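Local coordinates for protein branched-chain alpha-ketoacid decarboxylase (Lactococcus lactis, PDB 2VBF) that probably decarboxylates branched-chain and aromatic alpha-keto acids to aldehydes, with bound thiamine diphosphate and a magnesium ion as cofactors, at residues A[216-221]-A[348-353]; A[242-247]-A[341-346]; A[282-287]-A[559-564]; A[403-408]-A[555-560]. One frame throughout, in Å; residues are numbered along the deposited sequence.

Overall arrangement
The four contacts form two groups. Contacts 1 and 2 lie in the central domain, with centres 12 Å apart, and they touch where Ile217 packs on Val346 and Phe341. Contacts 3 and 4 have centres 9 Å apart and share helix 556-568. Leu284 of contact 3 packs on Leu557 of contact 4. Contact centres of one group lie 30 to 36 Å from those of the other. Along the chain, contact 2 opens and closes between the two segments of contact 1. Contact 3 opens before contacts 1 and 2 close, contact 4 after; 559-564 and 555-560 overlap at Lys559 and Lys560. Helix 556-568 therefore joins the central domain to the cofactor-binding C-terminal domain.

Contact 1: A[216-221]-A[348-353]; sequences VILSKI and SSLSEL
Leu218 and Ile221 meet Leu350 and Leu353 with no ring or other flat side-chain group between them, so the contact has no faces or edges and is made mainly by branched aliphatic ends. Leu218 and Ile221 stand one turn apart on helix 212-227 and look toward the short 3-10 turn 350-352. Leu350 presents its CD2 methyl to both. Leu218 CD2 lies 4.1 Å from Leu350 CD2. Ile221 CG2 lies 4.2 Å from the same Leu350 CD2, and these two side chains cross at about a right angle. In Ile221, CG1 sits beside the backbone N (chi1 -71°), which puts the CG2 branch anti to that N and out toward the turn. The Ile221 CG2 methyl also comes within 4.3 Å of Leu353 CD1. Leu353 CD2 rests 4.2 Å from the backbone Leu218 O, which is an apolar approach and not a bond. Ser349, modelled in two conformers, is doubtfully placed against Leu218; its hydroxyl turns back to Val346 O. An alanine in place of Leu218 would probably open a gap beside Leu350 CD2, leaving Ile221 as its neighbour from 216-221. The cluster belongs to the central domain. Ile221 reaches on to Ile324 and Leu326 of strand 323-326 and to Leu300 of strand 298-302, while Leu350 packs on Leu302 and on Phe251 of helix 245-255.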
loop_
_atom_site.group_PDB
_atom_site.type_symbol
_atom_site.label_atom_id
_atom_site.label_comp_id
_atom_site.label_asym_id
_atom_site.label_seq_id
_atom_site.Cartn_x
_atom_site.Cartn_y
_atom_site.Cartn_z
ATOM N N VAL A 216 1.273 -34.499 30.045
ATOM C CA VAL A 216 1.779 -35.623 29.265
ATOM C C VAL A 216 2.856 -35.163 28.275
ATOM O O VAL A 216 3.886 -35.827 28.121
ATOM C CB VAL A 216 0.656 -36.332 28.482
ATOM C CG1 VAL A 216 1.232 -37.442 27.619
ATOM C CG2 VAL A 216 -0.397 -36.900 29.433
ATOM N N ILE A 217 2.610 -34.041 27.596
ATOM C CA ILE A 217 3.592 -33.490 26.652
ATOM C C ILE A 217 4.887 -33.166 27.385
ATOM O O ILE A 217 5.971 -33.521 26.917
ATOM C CB ILE A 217 3.069 -32.229 25.915
ATOM C CG1 ILE A 217 2.037 -32.615 24.849
ATOM C CG2 ILE A 217 4.228 -31.486 25.246
ATOM C CD1 ILE A 217 1.416 -31.439 24.118
ATOM N N LEU A 218 4.778 -32.513 28.540
ATOM C CA LEU A 218 5.960 -32.175 29.335
ATOM C C LEU A 218 6.730 -33.416 29.802
ATOM O O LEU A 218 7.959 -33.429 29.786
ATOM C CB LEU A 218 5.579 -31.307 30.535
ATOM C CG LEU A 218 5.380 -29.839 30.177
ATOM C CD1 LEU A 218 4.506 -29.162 31.220
ATOM C CD2 LEU A 218 6.734 -29.140 30.035
ATOM N N SER A 219 5.999 -34.449 30.215
ATOM C CA SER A 219 6.614 -35.702 30.670
ATOM C C SER A 219 7.390 -36.394 29.556
ATOM O O SER A 219 8.495 -36.902 29.782
ATOM C CB SER A 219 5.551 -36.651 31.228
ATOM O OG SER A 219 5.002 -36.112 32.418
ATOM N N LYS A 220 6.812 -36.409 28.358
ATOM C CA LYS A 220 7.485 -36.993 27.197
ATOM C C LYS A 220 8.704 -36.173 26.766
ATOM O O LYS A 220 9.722 -36.737 26.349
ATOM C CB LYS A 220 6.507 -37.179 26.032
ATOM C CG LYS A 220 5.951 -38.601 25.925
ATOM C CD LYS A 220 4.504 -38.613 25.446
ATOM C CE LYS A 220 4.145 -39.921 24.748
ATOM N NZ LYS A 220 4.523 -41.133 25.537
ATOM N N ILE A 221 8.615 -34.847 26.875
ATOM C CA ILE A 221 9.769 -33.995 26.579
ATOM C C ILE A 221 10.880 -34.265 27.592
ATOM O O ILE A 221 12.044 -34.426 27.222
ATOM C CB ILE A 221 9.402 -32.497 26.583
ATOM C CG1 ILE A 221 8.536 -32.167 25.364
ATOM C CG2 ILE A 221 10.666 -31.631 26.603
ATOM C CD1 ILE A 221 7.882 -30.795 25.427
ATOM N N SER A 348 6.392 -22.326 28.831
ATOM C CA SER A 348 6.718 -21.710 30.120
ATOM C C SER A 348 6.832 -22.736 31.257
ATOM O O SER A 348 7.333 -22.411 32.333
ATOM C CB SER A 348 5.696 -20.626 30.482
ATOM O OG SER A 348 4.397 -21.162 30.613
ATOM N N SER A 349 6.384 -23.969 31.019
ATOM C CA SER A 349 6.518 -25.041 32.011
ATOM C C SER A 349 7.821 -25.834 31.841
ATOM O O SER A 349 8.093 -26.764 32.605
ATOM C CB SER A 349 5.314 -25.987 31.947
ATOM O OG SER A 349 5.243 -26.650 30.695
ATOM N N LEU A 350 8.633 -25.469 30.847
ATOM C CA LEU A 350 9.881 -26.193 30.590
ATOM C C LEU A 350 10.876 -26.080 31.750
ATOM O O LEU A 350 11.611 -27.030 32.024
ATOM C CB LEU A 350 10.536 -25.728 29.288
ATOM C CG LEU A 350 9.866 -26.186 27.989
ATOM C CD1 LEU A 350 10.571 -25.555 26.789
ATOM C CD2 LEU A 350 9.843 -27.715 27.864
ATOM N N SER A 351 10.904 -24.935 32.432
ATOM C CA SER A 351 11.825 -24.766 33.567
ATOM C C SER A 351 11.268 -25.322 34.898
ATOM O O SER A 351 11.930 -25.229 35.928
ATOM C CB SER A 351 12.301 -23.308 33.694
ATOM O OG SER A 351 13.420 -23.063 32.845
ATOM N N GLU A 352 10.069 -25.904 34.870
ATOM C CA GLU A 352 9.628 -26.818 35.932
ATOM C C GLU A 352 10.406 -28.136 35.860
ATOM O O GLU A 352 10.441 -28.895 36.838
ATOM C CB GLU A 352 8.143 -27.176 35.805
ATOM C CG GLU A 352 7.129 -26.100 36.186
ATOM C CD GLU A 352 5.690 -26.547 35.909
ATOM O OE1 GLU A 352 5.429 -27.777 35.883
ATOM O OE2 GLU A 352 4.813 -25.667 35.712
ATOM N N LEU A 353 10.970 -28.435 34.687
ATOM C CA LEU A 353 11.693 -29.682 34.484
ATOM C C LEU A 353 13.067 -29.546 35.107
ATOM O O LEU A 353 13.808 -28.601 34.819
ATOM C CB LEU A 353 11.820 -30.037 32.997
ATOM C CG LEU A 353 10.517 -30.141 32.196
ATOM C CD1 LEU A 353 10.819 -30.584 30.777
ATOM C CD2 LEU A 353 9.521 -31.092 32.844
#

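Contact 2: A[242-247]-A[341-346]; sequences FGLEKT and FDFRAV
Phe242 and Arg344 bring their CA atoms to 7.1 Å where the Schellman motif at Gly243, closing one helix, faces the first turn of helix 343-348. The positive phi of Gly243 turns the chain, and Leu244 follows at once as N-cap of helix 245-255. Phe242 and Leu244 thus both point at the second segment from either side of that glycine. Across the contact the Phe242 ring meets two residues. Its CD1 lies 3.8 Å from Arg344 CB, and its CD2 lies 4.0 Å from Phe343 CD2. The two phenylalanine rings are neither stacked nor T-shaped: their centroids are 5.9 Å apart and their planes meet at 59°. Phe242 CD2 comes to the edge of the Phe343 ring. Leu244 runs past Phe343 in the opposite direction and sets its CD1 4.0 Å from Phe343 CE2. Arg344 holds CG anti to its own backbone N (chi1 178°) and stays extended to NE, which carries the guanidinium away from the Phe242 ring. Only the aliphatic base of the arginine meets the ring closely. Asp342 caps the helix through Ala345 N, 2.8 Å from Asp342 OD2, on the anti side of the carboxylate. Asp342 N itself is bonded to Glu214. Arg180 packs against both Phe242 and Arg344. The chemistry across the two segments is apolar, with no hydrogen bond. The charge of Arg344 points outward to a long, weak ion pair with Glu204, so the join depends on ring and methyl packing rather than on charge.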
loop_
_atom_site.group_PDB
_atom_site.type_symbol
_atom_site.label_atom_id
_atom_site.label_comp_id
_atom_site.label_asym_id
_atom_site.label_seq_id
_atom_site.Cartn_x
_atom_site.Cartn_y
_atom_site.Cartn_z
ATOM N N PHE A 242 5.026 -14.734 21.133
ATOM C CA PHE A 242 4.543 -14.765 22.513
ATOM C C PHE A 242 5.488 -14.104 23.518
ATOM O O PHE A 242 5.209 -14.119 24.713
ATOM C CB PHE A 242 4.295 -16.222 22.932
ATOM C CG PHE A 242 2.914 -16.699 22.619
ATOM C CD1 PHE A 242 1.899 -16.581 23.552
ATOM C CD2 PHE A 242 2.613 -17.228 21.369
ATOM C CE1 PHE A 242 0.605 -17.000 23.253
ATOM C CE2 PHE A 242 1.321 -17.649 21.067
ATOM C CZ PHE A 242 0.326 -17.543 22.007
ATOM N N GLY A 243 6.594 -13.523 23.060
ATOM C CA GLY A 243 7.580 -12.949 23.974
ATOM C C GLY A 243 8.193 -13.993 24.904
ATOM O O GLY A 243 8.452 -13.712 26.080
ATOM N N LEU A 244 8.424 -15.192 24.377
ATOM C CA LEU A 244 8.967 -16.315 25.146
ATOM C C LEU A 244 10.482 -16.475 24.991
ATOM O O LEU A 244 11.060 -17.456 25.475
ATOM C CB LEU A 244 8.256 -17.614 24.741
ATOM C CG LEU A 244 6.825 -17.752 25.266
ATOM C CD1 LEU A 244 6.082 -18.834 24.516
ATOM C CD2 LEU A 244 6.838 -18.051 26.774
ATOM N N GLU A 245 11.151 -15.513 24.352
ATOM C CA GLU A 245 12.592 -15.640 24.116
ATOM C C GLU A 245 13.380 -15.805 25.411
ATOM O O GLU A 245 14.245 -16.687 25.504
ATOM C CB GLU A 245 13.166 -14.452 23.341
ATOM C CG GLU A 245 12.550 -14.220 21.953
ATOM C CD GLU A 245 11.510 -13.102 21.977
ATOM O OE1 GLU A 245 10.612 -13.160 22.844
ATOM O OE2 GLU A 245 11.598 -12.158 21.154
ATOM N N LYS A 246 13.112 -14.953 26.392
ATOM C CA LYS A 246 13.878 -15.013 27.644
ATOM C C LYS A 246 13.628 -16.329 28.380
ATOM O O LYS A 246 14.517 -16.851 29.042
ATOM C CB LYS A 246 13.542 -13.827 28.549
ATOM C CG LYS A 246 13.979 -12.491 27.987
ATOM C CD LYS A 246 15.488 -12.362 27.944
ATOM C CE LYS A 246 15.928 -11.045 27.329
ATOM N NZ LYS A 246 15.481 -9.908 28.154
ATOM N N THR A 247 12.416 -16.854 28.248
ATOM C CA THR A 247 12.015 -18.133 28.855
ATOM C C THR A 247 12.805 -19.300 28.248
ATOM O O THR A 247 13.365 -20.134 28.968
ATOM C CB THR A 247 10.490 -18.353 28.678
ATOM O OG1 THR A 247 9.770 -17.322 29.376
ATOM C CG2 THR A 247 10.040 -19.716 29.198
ATOM N N PHE A 341 -3.865 -28.371 23.590
ATOM C CA PHE A 341 -2.878 -27.809 24.511
ATOM C C PHE A 341 -2.629 -26.339 24.197
ATOM O O PHE A 341 -2.853 -25.897 23.066
ATOM C CB PHE A 341 -1.557 -28.574 24.395
ATOM C CG PHE A 341 -0.794 -28.244 23.150
ATOM C CD1 PHE A 341 0.206 -27.278 23.164
ATOM C CD2 PHE A 341 -1.115 -28.859 21.952
ATOM C CE1 PHE A 341 0.883 -26.948 22.008
ATOM C CE2 PHE A 341 -0.443 -28.538 20.799
ATOM C CZ PHE A 341 0.562 -27.579 20.826
ATOM N N ASP A 342 -2.147 -25.599 25.194
ATOM C CA ASP A 342 -1.696 -24.220 25.000
ATOM C C ASP A 342 -0.172 -24.158 24.869
ATOM O O ASP A 342 0.564 -24.526 25.785
ATOM C CB ASP A 342 -2.150 -23.329 26.158
ATOM C CG ASP A 342 -1.789 -21.869 25.941
ATOM O OD1 ASP A 342 -2.454 -21.207 25.113
ATOM O OD2 ASP A 342 -0.844 -21.387 26.592
ATOM N N PHE A 343 0.284 -23.672 23.718
ATOM C CA PHE A 343 1.708 -23.495 23.416
ATOM C C PHE A 343 2.468 -22.691 24.488
ATOM O O PHE A 343 3.519 -23.117 24.968
ATOM C CB PHE A 343 1.811 -22.816 22.043
ATOM C CG PHE A 343 3.202 -22.451 21.637
ATOM C CD1 PHE A 343 4.082 -23.417 21.176
ATOM C CD2 PHE A 343 3.620 -21.125 21.661
ATOM C CE1 PHE A 343 5.368 -23.079 20.788
ATOM C CE2 PHE A 343 4.911 -20.784 21.270
ATOM C CZ PHE A 343 5.777 -21.758 20.832
ATOM N N ARG A 344 1.945 -21.522 24.844
ATOM C CA ARG A 344 2.582 -20.668 25.846
ATOM C C ARG A 344 2.742 -21.411 27.171
ATOM O O ARG A 344 3.822 -21.404 27.777
ATOM C CB ARG A 344 1.750 -19.400 26.050
ATOM C CG ARG A 344 2.257 -18.425 27.109
ATOM C CD ARG A 344 1.112 -17.553 27.594
ATOM N NE ARG A 344 1.500 -16.598 28.627
ATOM C CZ ARG A 344 0.659 -15.743 29.213
ATOM N NH1 ARG A 344 -0.627 -15.713 28.863
ATOM N NH2 ARG A 344 1.105 -14.906 30.147
ATOM N N ALA A 345 1.654 -22.053 27.600
ATOM C CA ALA A 345 1.631 -22.838 28.841
ATOM C C ALA A 345 2.723 -23.901 28.848
ATOM O O ALA A 345 3.472 -24.031 29.818
ATOM C CB ALA A 345 0.256 -23.484 29.039
ATOM N N VAL A 346 2.838 -24.641 27.754
ATOM C CA VAL A 346 3.811 -25.726 27.703
ATOM C C VAL A 346 5.239 -25.176 27.715
ATOM O O VAL A 346 6.074 -25.625 28.500
ATOM C CB VAL A 346 3.558 -26.679 26.513
ATOM C CG1 VAL A 346 4.638 -27.741 26.446
ATOM C CG2 VAL A 346 2.183 -27.335 26.648
#

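Contact 3: A[282-287]-A[559-564]; sequences GKLSEI and KKMGKL
Gly282 O takes two bonds in the turn that presents Leu284 to Lys560, Met561 and Leu564. Ser285 OG donates to Gly282 O over 2.7 Å, tilted 17° from the carbonyl plane, and Ser285 N reaches the same oxygen at 3.0 Å. Ser285 OG is also bonded to Asn281 N. This fixes the 3-10 turn, and Leu284 is directed from it at helix 556-568. Its two methyls divide the work. CD2 lies alongside the lysine chain, 3.6 Å from Lys560 CB and just as near Lys560 CD, the two side chains sliding past each other in opposite directions. CD1 meets Met561 SD at 3.7 Å, the side chains crossing at about a right angle, and reaches Leu564 CD1 tip to tip at 4.1 Å. Met561 bends at CB-CG (chi2 66°), which brings its sulfur to this methyl. Lys283 stretches out beyond CG and lays its CE 4.1 Å from Leu564 CD1. A serine in place of Leu284 would probably take the methyl away from Met561 SD and open a gap beside Leu564 CD1 and Lys560. Met561 and Leu564 also pack on Ala313 of the central domain. No hydrogen bond or salt bridge crosses between the segments. The two lysines contribute methylene carbons at the margin, and the contact between the domains is one of aliphatic and sulfur surfaces.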
loop_
_atom_site.group_PDB
_atom_site.type_symbol
_atom_site.label_atom_id
_atom_site.label_comp_id
_atom_site.label_asym_id
_atom_site.label_seq_id
_atom_site.Cartn_x
_atom_site.Cartn_y
_atom_site.Cartn_z
ATOM N N GLY A 282 18.931 -25.794 6.128
ATOM C CA GLY A 282 19.017 -26.963 5.258
ATOM C C GLY A 282 20.428 -27.203 4.754
ATOM O O GLY A 282 21.400 -27.056 5.500
ATOM N N LYS A 283 20.548 -27.554 3.477
ATOM C CA LYS A 283 21.856 -27.896 2.910
ATOM C C LYS A 283 22.824 -26.712 2.845
ATOM O O LYS A 283 24.028 -26.921 2.707
ATOM C CB LYS A 283 21.715 -28.554 1.528
ATOM C CG LYS A 283 21.529 -27.593 0.363
ATOM C CD LYS A 283 21.354 -28.347 -0.940
ATOM C CE LYS A 283 21.327 -27.402 -2.134
ATOM N NZ LYS A 283 21.202 -28.160 -3.420
ATOM N N LEU A 284 22.309 -25.487 2.979
ATOM C CA LEU A 284 23.142 -24.281 3.000
ATOM C C LEU A 284 23.711 -23.954 4.389
ATOM O O LEU A 284 24.398 -22.945 4.551
ATOM C CB LEU A 284 22.351 -23.079 2.478
ATOM C CG LEU A 284 21.757 -23.206 1.066
ATOM C CD1 LEU A 284 21.077 -21.905 0.664
ATOM C CD2 LEU A 284 22.811 -23.587 0.048
ATOM N N SER A 285 23.422 -24.794 5.379
ATOM C CA SER A 285 23.980 -24.634 6.717
ATOM C C SER A 285 25.492 -24.826 6.706
ATOM O O SER A 285 26.026 -25.554 5.874
ATOM C CB SER A 285 23.394 -25.664 7.682
ATOM O OG SER A 285 21.987 -25.644 7.703
ATOM N N GLU A 286 26.171 -24.188 7.647
ATOM C CA GLU A 286 27.566 -24.519 7.923
ATOM C C GLU A 286 27.640 -26.030 8.192
ATOM O O GLU A 286 26.748 -26.594 8.836
ATOM C CB GLU A 286 28.076 -23.702 9.105
ATOM C CG GLU A 286 29.564 -23.830 9.376
ATOM C CD GLU A 286 29.907 -24.978 10.299
ATOM O OE1 GLU A 286 29.211 -25.139 11.335
ATOM O OE2 GLU A 286 30.882 -25.704 9.992
ATOM N N ILE A 287 28.683 -26.681 7.679
ATOM C CA ILE A 287 28.764 -28.150 7.672
ATOM C C ILE A 287 28.707 -28.800 9.073
ATOM O O ILE A 287 27.934 -29.745 9.286
ATOM C CB ILE A 287 30.000 -28.651 6.844
ATOM C CG1 ILE A 287 29.956 -30.161 6.632
ATOM C CG2 ILE A 287 31.317 -28.200 7.467
ATOM C CD1 ILE A 287 28.828 -30.600 5.746
ATOM N N LYS A 559 24.258 -16.262 -3.184
ATOM C CA LYS A 559 24.750 -16.853 -4.424
ATOM C C LYS A 559 24.173 -18.256 -4.592
ATOM O O LYS A 559 23.823 -18.659 -5.700
ATOM C CB LYS A 559 26.280 -16.889 -4.449
ATOM C CG LYS A 559 26.913 -15.514 -4.610
ATOM C CD LYS A 559 28.412 -15.598 -4.840
ATOM C CE LYS A 559 28.771 -16.081 -6.251
ATOM N NZ LYS A 559 28.193 -15.218 -7.326
ATOM N N LYS A 560 24.048 -18.985 -3.484
ATOM C CA LYS A 560 23.498 -20.340 -3.508
ATOM C C LYS A 560 21.973 -20.325 -3.563
ATOM O O LYS A 560 21.365 -21.037 -4.352
ATOM C CB LYS A 560 23.976 -21.125 -2.290
ATOM C CG LYS A 560 25.495 -21.257 -2.203
ATOM C CD LYS A 560 25.921 -21.960 -0.930
ATOM C CE LYS A 560 27.439 -22.075 -0.833
ATOM N NZ LYS A 560 28.006 -22.908 -1.948
ATOM N N MET A 561 21.364 -19.488 -2.731
ATOM C CA MET A 561 19.903 -19.455 -2.619
ATOM C C MET A 561 19.207 -18.896 -3.867
ATOM O O MET A 561 18.067 -19.288 -4.195
ATOM C CB MET A 561 19.511 -18.642 -1.387
ATOM C CG MET A 561 18.104 -18.863 -0.956
ATOM S SD MET A 561 17.792 -20.532 -0.355
ATOM C CE MET A 561 16.016 -20.610 -0.635
ATOM N N GLY A 562 19.873 -17.965 -4.547
ATOM C CA GLY A 562 19.356 -17.386 -5.789
ATOM C C GLY A 562 19.058 -18.467 -6.814
ATOM O O GLY A 562 18.015 -18.443 -7.474
ATOM N N LYS A 563 19.979 -19.424 -6.929
ATOM C CA LYS A 563 19.842 -20.505 -7.897
ATOM C C LYS A 563 18.750 -21.496 -7.476
ATOM O O LYS A 563 18.083 -22.091 -8.322
ATOM C CB LYS A 563 21.198 -21.195 -8.098
ATOM C CG LYS A 563 22.297 -20.251 -8.631
ATOM C CD LYS A 563 21.962 -19.734 -10.031
ATOM C CE LYS A 563 22.946 -18.680 -10.549
ATOM N NZ LYS A 563 22.455 -17.274 -10.363
ATOM N N LEU A 564 18.544 -21.643 -6.168
ATOM C CA LEU A 564 17.505 -22.528 -5.657
ATOM C C LEU A 564 16.118 -21.915 -5.840
ATOM O O LEU A 564 15.167 -22.643 -6.139
ATOM C CB LEU A 564 17.763 -22.882 -4.192
ATOM C CG LEU A 564 19.084 -23.624 -3.947
ATOM C CD1 LEU A 564 19.298 -23.897 -2.458
ATOM C CD2 LEU A 564 19.108 -24.924 -4.748
#

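Contact 4: A[403-408]-A[555-560]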
loop_
_atom_site.group_PDB
_atom_site.type_symbol
_atom_site.label_atom_id
_atom_site.label_comp_id
_atom_site.label_asym_id
_atom_site.label_seq_id
_atom_site.Cartn_x
_atom_site.Cartn_y
_atom_site.Cartn_z
ATOM N N SER A 403 20.975 -7.917 2.101
ATOM C CA SER A 403 21.004 -7.617 3.551
ATOM C C SER A 403 20.519 -8.793 4.414
ATOM O O SER A 403 21.217 -9.229 5.336
ATOM C CB SER A 403 20.190 -6.369 3.869
ATOM O OG SER A 403 20.760 -5.192 3.332
ATOM N N PHE A 404 19.331 -9.319 4.119
ATOM C CA PHE A 404 18.815 -10.446 4.903
ATOM C C PHE A 404 19.740 -11.645 4.815
ATOM O O PHE A 404 20.083 -12.232 5.838
ATOM C CB PHE A 404 17.406 -10.862 4.476
ATOM C CG PHE A 404 16.873 -12.028 5.260
ATOM C CD1 PHE A 404 16.349 -11.836 6.515
ATOM C CD2 PHE A 404 16.949 -13.319 4.759
ATOM C CE1 PHE A 404 15.867 -12.901 7.252
ATOM C CE2 PHE A 404 16.461 -14.389 5.482
ATOM C CZ PHE A 404 15.934 -14.184 6.741
ATOM N N PHE A 405 20.147 -12.019 3.608
ATOM C CA PHE A 405 20.954 -13.229 3.455
ATOM C C PHE A 405 22.359 -13.102 4.051
ATOM O O PHE A 405 22.879 -14.068 4.603
ATOM C CB PHE A 405 20.938 -13.705 2.010
ATOM C CG PHE A 405 19.585 -14.184 1.590
ATOM C CD1 PHE A 405 19.062 -15.356 2.130
ATOM C CD2 PHE A 405 18.806 -13.444 0.719
ATOM C CE1 PHE A 405 17.787 -15.801 1.777
ATOM C CE2 PHE A 405 17.536 -13.885 0.355
ATOM C CZ PHE A 405 17.022 -15.061 0.892
ATOM N N GLY A 406 22.924 -11.900 4.009
ATOM C CA GLY A 406 24.177 -11.615 4.703
ATOM C C GLY A 406 24.057 -11.541 6.216
ATOM O O GLY A 406 24.829 -12.183 6.947
ATOM N N ALA A 407 23.102 -10.746 6.692
ATOM C CA ALA A 407 22.971 -10.500 8.124
ATOM C C ALA A 407 22.464 -11.742 8.867
ATOM O O ALA A 407 22.725 -11.896 10.062
ATOM C CB ALA A 407 22.053 -9.314 8.383
ATOM N N SER A 408 21.734 -12.616 8.175
ATOM C CA SER A 408 21.047 -13.728 8.836
ATOM C C SER A 408 22.018 -14.704 9.506
ATOM O O SER A 408 21.658 -15.334 10.501
ATOM C CB SER A 408 20.120 -14.490 7.875
ATOM O OG SER A 408 20.854 -15.214 6.905
ATOM N N PRO A 555 26.273 -11.919 -1.175
ATOM C CA PRO A 555 26.879 -12.735 -0.126
ATOM C C PRO A 555 26.789 -14.216 -0.480
ATOM O O PRO A 555 25.868 -14.628 -1.184
ATOM C CB PRO A 555 26.038 -12.407 1.112
ATOM C CG PRO A 555 24.748 -11.954 0.576
ATOM C CD PRO A 555 25.072 -11.218 -0.689
ATOM N N LYS A 556 27.756 -15.002 -0.014
ATOM C CA LYS A 556 27.825 -16.428 -0.360
ATOM C C LYS A 556 26.490 -17.154 -0.222
ATOM O O LYS A 556 26.120 -17.933 -1.097
ATOM C CB LYS A 556 28.902 -17.132 0.476
ATOM C CG LYS A 556 30.310 -16.780 0.032
ATOM C CD LYS A 556 31.388 -17.528 0.804
ATOM C CE LYS A 556 32.778 -17.264 0.210
ATOM N NZ LYS A 556 33.295 -15.896 0.517
ATOM N N LEU A 557 25.753 -16.890 0.853
ATOM C CA LEU A 557 24.474 -17.582 1.069
ATOM C C LEU A 557 23.497 -17.293 -0.077
ATOM O O LEU A 557 22.799 -18.201 -0.535
ATOM C CB LEU A 557 23.838 -17.208 2.419
ATOM C CG LEU A 557 22.535 -17.942 2.791
ATOM C CD1 LEU A 557 22.739 -19.452 2.740
ATOM C CD2 LEU A 557 22.029 -17.525 4.171
ATOM N N LEU A 558 23.457 -16.043 -0.539
ATOM C CA LEU A 558 22.519 -15.641 -1.594
ATOM C C LEU A 558 22.953 -16.167 -2.960
ATOM O O LEU A 558 22.114 -16.485 -3.803
ATOM C CB LEU A 558 22.343 -14.115 -1.642
ATOM C CG LEU A 558 21.441 -13.544 -2.744
ATOM C CD1 LEU A 558 20.080 -14.242 -2.753
ATOM C CD2 LEU A 558 21.269 -12.050 -2.568
ATOM N N LYS A 559 24.258 -16.262 -3.184
ATOM C CA LYS A 559 24.750 -16.853 -4.424
ATOM C C LYS A 559 24.173 -18.256 -4.592
ATOM O O LYS A 559 23.823 -18.659 -5.700
ATOM C CB LYS A 559 26.280 -16.889 -4.449
ATOM C CG LYS A 559 26.913 -15.514 -4.610
ATOM C CD LYS A 559 28.412 -15.598 -4.840
ATOM C CE LYS A 559 28.771 -16.081 -6.251
ATOM N NZ LYS A 559 28.193 -15.218 -7.326
ATOM N N LYS A 560 24.048 -18.985 -3.484
ATOM C CA LYS A 560 23.498 -20.340 -3.508
ATOM C C LYS A 560 21.973 -20.325 -3.563
ATOM O O LYS A 560 21.365 -21.037 -4.352
ATOM C CB LYS A 560 23.976 -21.125 -2.290
ATOM C CG LYS A 560 25.495 -21.257 -2.203
ATOM C CD LYS A 560 25.921 -21.960 -0.930
ATOM C CE LYS A 560 27.439 -22.075 -0.833
ATOM N NZ LYS A 560 28.006 -22.908 -1.948
#
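Phe405 meets Leu557 and Leu558 where two helices of the C-terminal, thiamine diphosphate-binding alpha/beta domain pack together. Helix 402-407 follows one strand of its parallel sheet, and helix 556-568 comes after the last. Leu558 CD1 lies 3.8 Å from Phe405 CD2, at an oblique angle to the ring, and the two side chains cross at about a right angle. Leu557 CD2 comes instead to the edge of the ring, near its plane. With CG anti to the backbone N (chi1 -176°), Leu557 sends CD2 to within 3.6 Å of Phe405 O and 3.8 Å of Ser408 OG. Pro555, the N-cap of helix 556-568, sets its CG 3.9 Å from Gly406 N; with no side chain on the glycine, the proline ring rests against bare backbone.

Further out, Leu558 packs on Thr402 and comes within about 4 Å of the side chain of Val484, both cofactor-binding residues. Its side chain is about 5 Å from the thiamine diphosphate itself, so this packing backs the cofactor pocket. Met561 and Phe565, later on the same helix, also touch Phe405. Phe404 CD2 lies over one face of the Phe405 ring, 3.9 Å above its plane.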